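Local atomic coordinates of proline dipeptidase (Streptococcus agalactiae, PDB entry 3OOO), a protein that probably hydrolyses dipeptides that end in proline as a manganese-dependent M24B-family peptidase, this chain being its N-terminal domain. Residues T32-F44 / L55-V69. Residues are numbered along the deposited sequence; the frame is centred on the assembly and turned at random. Where two conformers were deposited one is given.
Sequences TGFFCDPHERQMF and LFVPALEVSRAKQSV
The ring of Phe34 packs against helix 62-68 and strand 54-58, a worked example of an aromatic side chain packing a loop against a strand and helix. With CG anti to the backbone N (chi1 173°), the ring reaches the helix, where Ala65 CB sits over one face in a CH-pi contact, 4.0 Å from the Phe34 ring centroid. Ser68 OG lies at the edge, while Leu55 CD2 and Val57 CG1 approach obliquely from the strand. The Arg64 and Phe34 side chains cross at about a right angle, yet guanidinium and ring planes are only 29° apart, and Phe34 CE1 lies 3.5 Å above the centre of one guanidinium face. A bend at chi3 (68°) brings this group to the loop, where Arg64 NH1 and NH2 donate end-on to the one atom Phe35 O, at 2.9 and 2.8 Å. Glu61 OE1 and OE2 accept bonds from NE and NH2 in a side-on salt bridge, both met from above the carboxylate plane; together with the Phe35 O bonds this fixes the guanidinium's rotation and probably balances its charge. In this creatinase/prolidase N-terminal domain, the loop links helix 25-32 to strand 44-48, which pairs antiparallel with strand 54-58. Phe44 and Phe56 form a hydrogen-bonded pair there; their side chains run side by side, pointing the same way, and the rings touch at their edges, CD2 to CD2, 4.2 Å. Beyond the pair, Pro58 CG packs 3.9 Å from Arg41 CB; Arg41 NE forms a salt bridge with Asp78. Two waters each bridge Thr32 O and Ser68 O.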
loop_
_atom_site.group_PDB
_atom_site.type_symbol
_atom_site.label_atom_id
_atom_site.label_comp_id
_atom_site.label_asym_id
_atom_site.label_seq_id
_atom_site.Cartn_x
_atom_site.Cartn_y
_atom_site.Cartn_z
ATOM N N THR A 32 -10.405 -14.992 11.615
ATOM C CA THR A 32 -9.882 -15.525 12.883
ATOM C C THR A 32 -10.598 -15.068 14.153
ATOM O O THR A 32 -10.464 -15.709 15.196
ATOM C CB THR A 32 -8.383 -15.178 13.088
ATOM O OG1 THR A 32 -8.241 -13.768 13.318
ATOM C CG2 THR A 32 -7.532 -15.610 11.891
ATOM N N GLY A 33 -11.315 -13.948 14.081
ATOM C CA GLY A 33 -11.911 -13.331 15.269
ATOM C C GLY A 33 -10.960 -12.446 16.059
ATOM O O GLY A 33 -11.331 -11.890 17.096
ATOM N N PHE A 34 -9.725 -12.321 15.571
ATOM C CA PHE A 34 -8.718 -11.470 16.194
ATOM C C PHE A 34 -8.593 -10.178 15.398
ATOM O O PHE A 34 -8.254 -10.215 14.211
ATOM C CB PHE A 34 -7.369 -12.207 16.257
ATOM C CG PHE A 34 -6.218 -11.354 16.742
ATOM C CD1 PHE A 34 -6.064 -11.060 18.097
ATOM C CD2 PHE A 34 -5.276 -10.859 15.841
ATOM C CE1 PHE A 34 -5.002 -10.276 18.546
ATOM C CE2 PHE A 34 -4.204 -10.076 16.281
ATOM C CZ PHE A 34 -4.067 -9.781 17.639
ATOM N N PHE A 35 -8.893 -9.054 16.050
ATOM C CA PHE A 35 -8.709 -7.736 15.446
ATOM C C PHE A 35 -7.508 -7.002 16.013
ATOM O O PHE A 35 -7.418 -6.776 17.223
ATOM C CB PHE A 35 -9.943 -6.834 15.600
ATOM C CG PHE A 35 -9.815 -5.530 14.851
ATOM C CD1 PHE A 35 -10.299 -5.418 13.553
ATOM C CD2 PHE A 35 -9.164 -4.432 15.425
ATOM C CE1 PHE A 35 -10.167 -4.226 12.839
ATOM C CE2 PHE A 35 -9.023 -3.236 14.717
ATOM C CZ PHE A 35 -9.524 -3.136 13.425
ATOM N N CYS A 36 -6.605 -6.605 15.119
ATOM C CA CYS A 36 -5.503 -5.717 15.461
ATOM C C CYS A 36 -5.174 -4.880 14.237
ATOM O O CYS A 36 -4.981 -5.421 13.149
ATOM C CB CYS A 36 -4.266 -6.515 15.884
ATOM S SG CYS A 36 -2.800 -5.499 16.226
ATOM N N ASP A 37 -5.139 -3.562 14.402
ATOM C CA ASP A 37 -4.563 -2.707 13.374
ATOM C C ASP A 37 -3.206 -2.221 13.864
ATOM O O ASP A 37 -3.134 -1.336 14.721
ATOM C CB ASP A 37 -5.474 -1.526 13.018
ATOM C CG ASP A 37 -4.969 -0.747 11.800
ATOM O OD1 ASP A 37 -3.802 -0.938 11.384
ATOM O OD2 ASP A 37 -5.742 0.065 11.244
ATOM N N PRO A 38 -2.120 -2.793 13.318
ATOM C CA PRO A 38 -0.791 -2.471 13.819
ATOM C C PRO A 38 -0.236 -1.169 13.247
ATOM O O PRO A 38 0.848 -0.742 13.643
ATOM C CB PRO A 38 0.048 -3.645 13.306
ATOM C CG PRO A 38 -0.570 -3.952 12.002
ATOM C CD PRO A 38 -2.059 -3.797 12.232
ATOM N N HIS A 39 -0.965 -0.566 12.305
ATOM C CA HIS A 39 -0.508 0.645 11.615
ATOM C C HIS A 39 0.883 0.450 10.988
ATOM O O HIS A 39 1.010 -0.368 10.076
ATOM C CB HIS A 39 -0.633 1.863 12.534
ATOM C CG HIS A 39 -2.052 2.247 12.798
ATOM N ND1 HIS A 39 -2.680 3.276 12.128
ATOM C CD2 HIS A 39 -2.984 1.707 13.617
ATOM C CE1 HIS A 39 -3.929 3.369 12.544
ATOM N NE2 HIS A 39 -4.142 2.426 13.444
ATOM N N GLU A 40 1.910 1.153 11.471
ATOM C CA GLU A 40 3.272 1.043 10.911
ATOM C C GLU A 40 3.961 -0.272 11.267
ATOM O O GLU A 40 4.839 -0.740 10.531
ATOM C CB GLU A 40 4.154 2.223 11.347
ATOM C CG GLU A 40 5.535 2.271 10.674
ATOM C CD GLU A 40 6.416 3.383 11.208
ATOM O OE1 GLU A 40 5.917 4.517 11.356
ATOM O OE2 GLU A 40 7.614 3.129 11.472
ATOM N N ARG A 41 3.586 -0.841 12.406
ATOM C CA ARG A 41 4.136 -2.125 12.831
ATOM C C ARG A 41 3.534 -3.244 11.980
ATOM O O ARG A 41 2.594 -3.024 11.210
ATOM C CB ARG A 41 3.883 -2.374 14.318
ATOM C CG ARG A 41 4.712 -1.495 15.250
ATOM C CD ARG A 41 4.643 -2.049 16.662
ATOM N NE ARG A 41 5.347 -1.231 17.650
ATOM C CZ ARG A 41 4.791 -0.232 18.332
ATOM N NH1 ARG A 41 3.523 0.106 18.126
ATOM N NH2 ARG A 41 5.519 0.436 19.219
ATOM N N GLN A 42 4.084 -4.445 12.126
ATOM C CA GLN A 42 3.708 -5.555 11.257
ATOM C C GLN A 42 2.752 -6.558 11.888
ATOM O O GLN A 42 2.932 -6.972 13.036
ATOM C CB GLN A 42 4.952 -6.323 10.782
ATOM C CG GLN A 42 6.069 -5.486 10.159
ATOM C CD GLN A 42 5.583 -4.525 9.089
ATOM O OE1 GLN A 42 4.638 -4.818 8.349
ATOM N NE2 GLN A 42 6.235 -3.366 9.000
HETATM N N MSE A 43 1.741 -6.912 11.097
HETATM C CA MSE A 43 0.720 -7.918 11.334
HETATM C C MSE A 43 0.650 -8.768 10.004
HETATM O O MSE A 43 0.281 -8.133 9.019
HETATM C CB MSE A 43 -0.645 -7.143 11.554
HETATM C CG MSE A 43 -1.525 -7.322 12.895
HETATM SE SE MSE A 43 -3.080 -8.579 12.800
HETATM C CE MSE A 43 -4.078 -7.665 11.386
ATOM N N PHE A 44 0.899 -10.079 9.980
ATOM C CA PHE A 44 0.589 -10.896 8.811
ATOM C C PHE A 44 0.033 -12.225 9.263
ATOM O O PHE A 44 0.529 -12.824 10.225
ATOM C CB PHE A 44 1.839 -11.173 7.966
ATOM C CG PHE A 44 2.492 -9.938 7.404
ATOM C CD1 PHE A 44 1.881 -9.206 6.379
ATOM C CD2 PHE A 44 3.714 -9.509 7.900
ATOM C CE1 PHE A 44 2.489 -8.061 5.864
ATOM C CE2 PHE A 44 4.328 -8.365 7.396
ATOM C CZ PHE A 44 3.716 -7.639 6.373
ATOM N N LEU A 55 0.292 -16.841 12.580
ATOM C CA LEU A 55 0.032 -15.419 12.766
ATOM C C LEU A 55 1.250 -14.710 13.358
ATOM O O LEU A 55 1.817 -15.161 14.351
ATOM C CB LEU A 55 -1.211 -15.237 13.649
ATOM C CG LEU A 55 -1.606 -13.829 14.092
ATOM C CD1 LEU A 55 -1.882 -12.927 12.916
ATOM C CD2 LEU A 55 -2.825 -13.897 14.978
ATOM N N PHE A 56 1.659 -13.618 12.716
ATOM C CA PHE A 56 2.778 -12.795 13.169
ATOM C C PHE A 56 2.227 -11.451 13.604
ATOM O O PHE A 56 1.516 -10.820 12.838
ATOM C CB PHE A 56 3.779 -12.614 12.017
ATOM C CG PHE A 56 4.975 -11.751 12.354
ATOM C CD1 PHE A 56 5.891 -12.149 13.318
ATOM C CD2 PHE A 56 5.203 -10.561 11.672
ATOM C CE1 PHE A 56 7.004 -11.369 13.614
ATOM C CE2 PHE A 56 6.315 -9.767 11.966
ATOM C CZ PHE A 56 7.221 -10.178 12.933
ATOM N N VAL A 57 2.556 -11.015 14.817
ATOM C CA VAL A 57 2.045 -9.747 15.352
ATOM C C VAL A 57 3.131 -9.002 16.119
ATOM O O VAL A 57 4.163 -9.583 16.435
ATOM C CB VAL A 57 0.823 -9.959 16.300
ATOM C CG1 VAL A 57 -0.409 -10.390 15.518
ATOM C CG2 VAL A 57 1.150 -10.950 17.424
ATOM N N PRO A 58 2.907 -7.714 16.433
ATOM C CA PRO A 58 3.844 -7.079 17.359
ATOM C C PRO A 58 3.837 -7.817 18.694
ATOM O O PRO A 58 2.800 -8.362 19.097
ATOM C CB PRO A 58 3.279 -5.665 17.521
ATOM C CG PRO A 58 2.479 -5.438 16.289
ATOM C CD PRO A 58 1.888 -6.767 15.942
ATOM N N ALA A 59 4.985 -7.845 19.368
ATOM C CA ALA A 59 5.143 -8.635 20.596
ATOM C C ALA A 59 4.093 -8.343 21.659
ATOM O O ALA A 59 3.672 -9.242 22.391
ATOM C CB ALA A 59 6.535 -8.454 21.174
ATOM N N LEU A 60 3.662 -7.091 21.736
ATOM C CA LEU A 60 2.668 -6.728 22.736
ATOM C C LEU A 60 1.316 -7.397 22.512
ATOM O O LEU A 60 0.529 -7.513 23.453
ATOM C CB LEU A 60 2.524 -5.212 22.826
ATOM C CG LEU A 60 3.668 -4.600 23.644
ATOM C CD1 LEU A 60 3.657 -3.094 23.526
ATOM C CD2 LEU A 60 3.593 -5.023 25.107
ATOM N N GLU A 61 1.078 -7.863 21.282
ATOM C CA GLU A 61 -0.203 -8.471 20.912
ATOM C C GLU A 61 -0.172 -9.998 20.920
ATOM O O GLU A 61 -1.196 -10.638 20.703
ATOM C CB GLU A 61 -0.648 -7.986 19.530
ATOM C CG GLU A 61 -0.965 -6.500 19.445
ATOM C CD GLU A 61 -2.256 -6.131 20.145
ATOM O OE1 GLU A 61 -2.640 -6.834 21.106
ATOM O OE2 GLU A 61 -2.882 -5.130 19.734
ATOM N N VAL A 62 0.998 -10.580 21.169
ATOM C CA VAL A 62 1.134 -12.040 21.121
ATOM C C VAL A 62 0.188 -12.766 22.081
ATOM O O VAL A 62 -0.475 -13.719 21.683
ATOM C CB VAL A 62 2.608 -12.500 21.317
ATOM C CG1 VAL A 62 2.702 -14.012 21.500
ATOM C CG2 VAL A 62 3.451 -12.090 20.125
ATOM N N SER A 63 0.114 -12.299 23.327
ATOM C CA SER A 63 -0.740 -12.929 24.335
ATOM C C SER A 63 -2.203 -12.912 23.904
ATOM O O SER A 63 -2.878 -13.948 23.915
ATOM C CB SER A 63 -0.583 -12.235 25.693
ATOM O OG SER A 63 -1.404 -12.853 26.670
ATOM N N ARG A 64 -2.686 -11.737 23.509
ATOM C CA ARG A 64 -4.062 -11.595 23.043
ATOM C C ARG A 64 -4.343 -12.465 21.812
ATOM O O ARG A 64 -5.408 -13.086 21.706
ATOM C CB ARG A 64 -4.370 -10.126 22.751
ATOM C CG ARG A 64 -5.830 -9.860 22.448
ATOM C CD ARG A 64 -6.155 -8.373 22.476
ATOM N NE ARG A 64 -5.542 -7.611 21.387
ATOM C CZ ARG A 64 -6.117 -7.391 20.207
ATOM N NH1 ARG A 64 -7.318 -7.893 19.941
ATOM N NH2 ARG A 64 -5.489 -6.669 19.287
ATOM N N ALA A 65 -3.388 -12.507 20.885
ATOM C CA ALA A 65 -3.526 -13.326 19.683
ATOM C C ALA A 65 -3.649 -14.809 20.025
ATOM O O ALA A 65 -4.505 -15.507 19.475
ATOM C CB ALA A 65 -2.361 -13.079 18.724
ATOM N N LYS A 66 -2.812 -15.270 20.953
ATOM C CA LYS A 66 -2.808 -16.674 21.385
ATOM C C LYS A 66 -4.102 -17.071 22.093
ATOM O O LYS A 66 -4.484 -18.245 22.086
ATOM C CB LYS A 66 -1.599 -16.957 22.277
ATOM C CG LYS A 66 -0.296 -17.083 21.509
ATOM C CD LYS A 66 0.857 -17.468 22.408
ATOM C CE LYS A 66 2.093 -17.772 21.576
ATOM N NZ LYS A 66 3.193 -18.354 22.387
ATOM N N GLN A 67 -4.771 -16.092 22.694
ATOM C CA GLN A 67 -6.072 -16.323 23.328
ATOM C C GLN A 67 -7.196 -16.370 22.289
ATOM O O GLN A 67 -8.316 -16.811 22.585
ATOM C CB GLN A 67 -6.346 -15.238 24.374
ATOM C CG GLN A 67 -5.391 -15.284 25.565
ATOM C CD GLN A 67 -5.588 -14.127 26.521
ATOM O OE1 GLN A 67 -6.699 -13.878 26.996
ATOM N NE2 GLN A 67 -4.505 -13.412 26.814
ATOM N N SER A 68 -6.880 -15.948 21.064
ATOM C CA SER A 68 -7.877 -15.801 20.004
ATOM C C SER A 68 -7.782 -16.875 18.917
ATOM O O SER A 68 -8.798 -17.274 18.338
ATOM C CB SER A 68 -7.769 -14.408 19.374
ATOM O OG SER A 68 -7.858 -13.390 20.357
ATOM N N VAL A 69 -6.566 -17.336 18.632
ATOM C CA VAL A 69 -6.348 -18.338 17.579
ATOM C C VAL A 69 -5.679 -19.612 18.110
ATOM O O VAL A 69 -4.886 -19.550 19.051
ATOM C CB VAL A 69 -5.546 -17.766 16.363
ATOM C CG1 VAL A 69 -6.174 -16.479 15.858
ATOM C CG2 VAL A 69 -4.086 -17.539 16.713
HETATM O O HOH W 1 -9.829 -18.163 15.840
HETATM O O HOH W 2 -11.208 -15.389 17.925
#